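Local coordinates for phage-like element PBSX protein XkdM (PDB 2GUJ), which probably serves as a tail tube protein of the defective phage-like element PBSX of Bacillus subtilis, at residues B[101-111]-B[132-143]. Sequence-based numbering, arbitrary orientation.
Sequences TERVTLYDVNF and FTFEDFDVPEKL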
loop_
_atom_site.group_PDB
_atom_site.type_symbol
_atom_site.label_atom_id
_atom_site.label_comp_id
_atom_site.label_asym_id
_atom_site.label_seq_id
_atom_site.Cartn_x
_atom_site.Cartn_y
_atom_site.Cartn_z
ATOM N N THR B 101 14.462 15.623 15.817
ATOM C CA THR B 101 14.114 15.538 14.391
ATOM C C THR B 101 15.345 15.385 13.492
ATOM O O THR B 101 16.178 16.288 13.376
ATOM C CB THR B 101 13.302 16.755 13.929
ATOM O OG1 THR B 101 12.029 16.740 14.581
ATOM C CG2 THR B 101 13.073 16.702 12.425
ATOM N N GLU B 102 15.429 14.226 12.845
ATOM C CA GLU B 102 16.555 13.893 11.984
ATOM C C GLU B 102 16.152 13.659 10.523
ATOM O O GLU B 102 14.974 13.486 10.201
ATOM C CB GLU B 102 17.245 12.628 12.520
ATOM C CG GLU B 102 17.471 12.582 14.038
ATOM C CD GLU B 102 16.786 11.388 14.695
ATOM O OE1 GLU B 102 15.537 11.388 14.752
ATOM O OE2 GLU B 102 17.492 10.450 15.134
ATOM N N ARG B 103 17.150 13.655 9.643
ATOM C CA ARG B 103 16.927 13.425 8.222
ATOM C C ARG B 103 16.873 11.933 7.952
ATOM O O ARG B 103 17.596 11.147 8.559
ATOM C CB ARG B 103 18.054 14.038 7.388
ATOM C CG ARG B 103 17.870 13.832 5.888
ATOM C CD ARG B 103 17.963 15.150 5.135
ATOM N NE ARG B 103 19.313 15.448 4.667
ATOM C CZ ARG B 103 19.653 16.591 4.087
ATOM N NH1 ARG B 103 18.746 17.545 3.917
ATOM N NH2 ARG B 103 20.891 16.769 3.649
ATOM N N VAL B 104 16.018 11.555 7.018
ATOM C CA VAL B 104 15.861 10.165 6.646
ATOM C C VAL B 104 16.182 10.041 5.180
ATOM O O VAL B 104 15.650 10.793 4.367
ATOM C CB VAL B 104 14.419 9.725 6.805
ATOM C CG1 VAL B 104 14.324 8.223 6.749
ATOM C CG2 VAL B 104 13.872 10.270 8.088
ATOM N N THR B 105 17.060 9.122 4.821
ATOM C CA THR B 105 17.320 8.946 3.411
ATOM C C THR B 105 16.812 7.550 3.091
ATOM O O THR B 105 16.753 6.692 3.971
ATOM C CB THR B 105 18.803 9.039 3.086
ATOM O OG1 THR B 105 19.413 7.765 3.303
ATOM C CG2 THR B 105 19.479 10.099 3.960
ATOM N N LEU B 106 16.403 7.330 1.849
ATOM C CA LEU B 106 15.920 6.019 1.431
ATOM C C LEU B 106 16.745 5.616 0.248
ATOM O O LEU B 106 16.468 6.014 -0.886
ATOM C CB LEU B 106 14.449 6.061 1.026
ATOM C CG LEU B 106 13.465 6.010 2.194
ATOM C CD1 LEU B 106 13.793 4.817 3.083
ATOM C CD2 LEU B 106 13.556 7.279 2.991
ATOM N N TYR B 107 17.772 4.825 0.509
ATOM C CA TYR B 107 18.633 4.391 -0.568
ATOM C C TYR B 107 17.889 3.530 -1.544
ATOM O O TYR B 107 17.103 2.665 -1.167
ATOM C CB TYR B 107 19.840 3.652 -0.018
ATOM C CG TYR B 107 20.575 4.482 0.992
ATOM C CD1 TYR B 107 20.632 5.875 0.870
ATOM C CD2 TYR B 107 21.192 3.889 2.085
ATOM C CE1 TYR B 107 21.277 6.652 1.816
ATOM C CE2 TYR B 107 21.840 4.655 3.040
ATOM C CZ TYR B 107 21.875 6.040 2.902
ATOM O OH TYR B 107 22.462 6.805 3.885
ATOM N N ASP B 108 18.123 3.829 -2.810
ATOM C CA ASP B 108 17.526 3.128 -3.918
ATOM C C ASP B 108 16.020 3.016 -3.967
ATOM O O ASP B 108 15.488 1.965 -4.329
ATOM C CB ASP B 108 18.163 1.752 -4.052
ATOM C CG ASP B 108 19.324 1.766 -5.011
ATOM O OD1 ASP B 108 20.121 2.733 -4.987
ATOM O OD2 ASP B 108 19.432 0.812 -5.800
ATOM N N VAL B 109 15.331 4.094 -3.597
ATOM C CA VAL B 109 13.880 4.102 -3.695
ATOM C C VAL B 109 13.723 3.943 -5.203
ATOM O O VAL B 109 14.584 4.398 -5.954
ATOM C CB VAL B 109 13.269 5.460 -3.270
ATOM C CG1 VAL B 109 14.376 6.422 -2.866
ATOM C CG2 VAL B 109 12.436 6.045 -4.417
ATOM N N ASN B 110 12.640 3.321 -5.655
ATOM C CA ASN B 110 12.469 3.124 -7.090
ATOM C C ASN B 110 11.040 2.907 -7.559
ATOM O O ASN B 110 10.426 1.900 -7.226
ATOM C CB ASN B 110 13.333 1.942 -7.510
ATOM C CG ASN B 110 12.977 1.407 -8.885
ATOM O OD1 ASN B 110 12.436 2.130 -9.725
ATOM N ND2 ASN B 110 13.301 0.139 -9.132
ATOM N N PHE B 111 10.515 3.851 -8.335
ATOM C CA PHE B 111 9.153 3.735 -8.866
ATOM C C PHE B 111 9.165 3.210 -10.289
ATOM O O PHE B 111 10.215 2.915 -10.851
ATOM C CB PHE B 111 8.437 5.080 -8.938
ATOM C CG PHE B 111 8.931 6.085 -7.968
ATOM C CD1 PHE B 111 10.145 6.737 -8.174
ATOM C CD2 PHE B 111 8.177 6.388 -6.840
ATOM C CE1 PHE B 111 10.605 7.687 -7.261
ATOM C CE2 PHE B 111 8.612 7.328 -5.918
ATOM C CZ PHE B 111 9.830 7.986 -6.121
ATOM N N PHE B 132 6.650 2.669 -4.526
ATOM C CA PHE B 132 8.071 2.670 -4.835
ATOM C C PHE B 132 8.733 1.670 -3.933
ATOM O O PHE B 132 8.126 1.240 -2.961
ATOM C CB PHE B 132 8.658 4.071 -4.640
ATOM C CG PHE B 132 8.796 4.483 -3.206
ATOM C CD1 PHE B 132 9.753 3.889 -2.386
ATOM C CD2 PHE B 132 7.977 5.474 -2.670
ATOM C CE1 PHE B 132 9.892 4.266 -1.056
ATOM C CE2 PHE B 132 8.110 5.860 -1.330
ATOM C CZ PHE B 132 9.073 5.254 -0.523
ATOM N N THR B 133 9.960 1.276 -4.227
ATOM C CA THR B 133 10.579 0.298 -3.353
ATOM C C THR B 133 12.041 0.564 -3.096
ATOM O O THR B 133 12.906 0.271 -3.929
ATOM C CB THR B 133 10.448 -1.138 -3.893
ATOM O OG1 THR B 133 11.314 -1.304 -5.025
ATOM C CG2 THR B 133 9.014 -1.422 -4.304
ATOM N N PHE B 134 12.316 1.110 -1.919
ATOM C CA PHE B 134 13.681 1.417 -1.528
ATOM C C PHE B 134 14.388 0.123 -1.177
ATOM O O PHE B 134 13.734 -0.877 -0.930
ATOM C CB PHE B 134 13.683 2.349 -0.321
ATOM C CG PHE B 134 13.017 1.773 0.888
ATOM C CD1 PHE B 134 11.631 1.660 0.957
ATOM C CD2 PHE B 134 13.782 1.351 1.963
ATOM C CE1 PHE B 134 11.021 1.138 2.081
ATOM C CE2 PHE B 134 13.192 0.829 3.087
ATOM C CZ PHE B 134 11.802 0.721 3.151
ATOM N N GLU B 135 15.715 0.135 -1.167
ATOM C CA GLU B 135 16.479 -1.065 -0.844
ATOM C C GLU B 135 17.215 -0.895 0.469
ATOM O O GLU B 135 17.919 -1.795 0.914
ATOM C CB GLU B 135 17.487 -1.376 -1.954
ATOM C CG GLU B 135 17.153 -2.592 -2.781
ATOM C CD GLU B 135 15.740 -2.543 -3.334
ATOM O OE1 GLU B 135 14.807 -2.937 -2.592
ATOM O OE2 GLU B 135 15.564 -2.108 -4.504
ATOM N N ASP B 136 17.066 0.274 1.077
ATOM C CA ASP B 136 17.707 0.548 2.352
ATOM C C ASP B 136 17.275 1.930 2.822
ATOM O O ASP B 136 17.030 2.819 2.008
ATOM C CB ASP B 136 19.223 0.491 2.212
ATOM C CG ASP B 136 19.914 0.609 3.534
ATOM O OD1 ASP B 136 19.444 1.414 4.354
ATOM O OD2 ASP B 136 20.923 -0.084 3.769
ATOM N N PHE B 137 17.175 2.098 4.135
ATOM C CA PHE B 137 16.750 3.354 4.726
ATOM C C PHE B 137 17.799 3.825 5.716
ATOM O O PHE B 137 18.673 3.053 6.090
ATOM C CB PHE B 137 15.409 3.146 5.411
ATOM C CG PHE B 137 15.494 2.993 6.893
ATOM C CD1 PHE B 137 15.366 4.104 7.713
ATOM C CD2 PHE B 137 15.668 1.745 7.473
ATOM C CE1 PHE B 137 15.397 3.982 9.093
ATOM C CE2 PHE B 137 15.702 1.612 8.853
ATOM C CZ PHE B 137 15.565 2.738 9.664
ATOM N N ASP B 138 17.706 5.073 6.168
ATOM C CA ASP B 138 18.730 5.599 7.066
ATOM C C ASP B 138 18.314 6.898 7.780
ATOM O O ASP B 138 17.494 7.662 7.277
ATOM C CB ASP B 138 19.990 5.860 6.228
ATOM C CG ASP B 138 21.222 6.075 7.062
ATOM O OD1 ASP B 138 21.143 6.816 8.065
ATOM O OD2 ASP B 138 22.274 5.509 6.691
ATOM N N VAL B 139 18.898 7.160 8.943
ATOM C CA VAL B 139 18.603 8.373 9.694
ATOM C C VAL B 139 19.953 8.870 10.174
ATOM O O VAL B 139 20.243 8.853 11.362
ATOM C CB VAL B 139 17.712 8.067 10.900
ATOM C CG1 VAL B 139 17.383 9.341 11.638
ATOM C CG2 VAL B 139 16.450 7.359 10.432
ATOM N N PRO B 140 20.784 9.339 9.242
ATOM C CA PRO B 140 22.140 9.858 9.428
ATOM C C PRO B 140 22.412 11.039 10.339
ATOM O O PRO B 140 23.302 10.969 11.180
ATOM C CB PRO B 140 22.573 10.159 8.006
ATOM C CG PRO B 140 21.317 10.701 7.426
ATOM C CD PRO B 140 20.302 9.671 7.889
ATOM N N GLU B 141 21.675 12.129 10.175
ATOM C CA GLU B 141 21.939 13.308 10.990
ATOM C C GLU B 141 20.710 13.844 11.681
ATOM O O GLU B 141 19.600 13.469 11.332
ATOM C CB GLU B 141 22.565 14.393 10.116
ATOM C CG GLU B 141 21.741 14.734 8.876
ATOM C CD GLU B 141 22.565 15.393 7.769
ATOM O OE1 GLU B 141 23.171 16.459 8.027
ATOM O OE2 GLU B 141 22.594 14.850 6.635
ATOM N N LYS B 142 20.905 14.704 12.677
ATOM C CA LYS B 142 19.756 15.254 13.363
ATOM C C LYS B 142 19.193 16.381 12.533
ATOM O O LYS B 142 18.630 16.117 11.475
ATOM C CB LYS B 142 20.112 15.708 14.779
ATOM C CG LYS B 142 20.082 14.531 15.754
ATOM C CD LYS B 142 19.932 14.939 17.205
ATOM C CE LYS B 142 19.591 13.723 18.056
ATOM N NZ LYS B 142 19.501 14.040 19.506
ATOM N N LEU B 143 19.323 17.624 12.980
ATOM C CA LEU B 143 18.783 18.726 12.183
ATOM C C LEU B 143 18.862 20.089 12.852
ATOM O O LEU B 143 18.871 20.192 14.085
ATOM C CB LEU B 143 17.323 18.442 11.806
ATOM C CG LEU B 143 16.888 18.697 10.355
ATOM C CD1 LEU B 143 16.915 20.190 10.054
ATOM C CD2 LEU B 143 17.803 17.937 9.399
#
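The carbonyl oxygen of Tyr107 takes two backbone N-H groups from across the contact: Glu135 N, 2.9 Å from Tyr107 O and lying in the carbonyl plane, and more weakly Asp136 N. Two successive N-H groups thus share one oxygen, as in a classic beta bulge, where 101-111 turns a corner through a type II turn from Leu106 to Val109. Asp108, in the turn, adopts the left-handed backbone conformation. Before the corner the strands run antiparallel, with Thr105 and Asp138 as a hydrogen-bonded pair: Thr105 N reaches Asp138 O at 2.9 Å, and the return bond is weak. Beyond it, Thr133 N donates to Asn110 O at 3.1 Å.

Tyr107, Asp136 and Asp138 share one face of this pairing. With CG beside its backbone N (chi1 -55°), the long tyrosine runs alongside Asp136 to Asp138, two residues further on, where Tyr107 OH hydrogen-bonds Asp138 OD2 at 3.1 Å from above the carboxylate plane. Asp136 OD2 forms a salt bridge with Arg46, which probably offsets the charge of this buried acid.

Strand 103-106 also pairs with strand 86-92, so 136-138 extends the antiparallel sheet, consistent with the beta-barrel-like fold of phage tail tube proteins. The other face is apolar: Leu106 CD1 sits 4.0 Å from the Phe134 ring centroid, over the ring face. This one methyl of the branched leucine also lies against Phe137 CB, and Phe29 of strand 21-33 adds to its surroundings. Further along, the Phe111 and Phe132 rings meet obliquely, planes 71° apart, while Val109 CB lies 4.0 Å from Phe132 CD1.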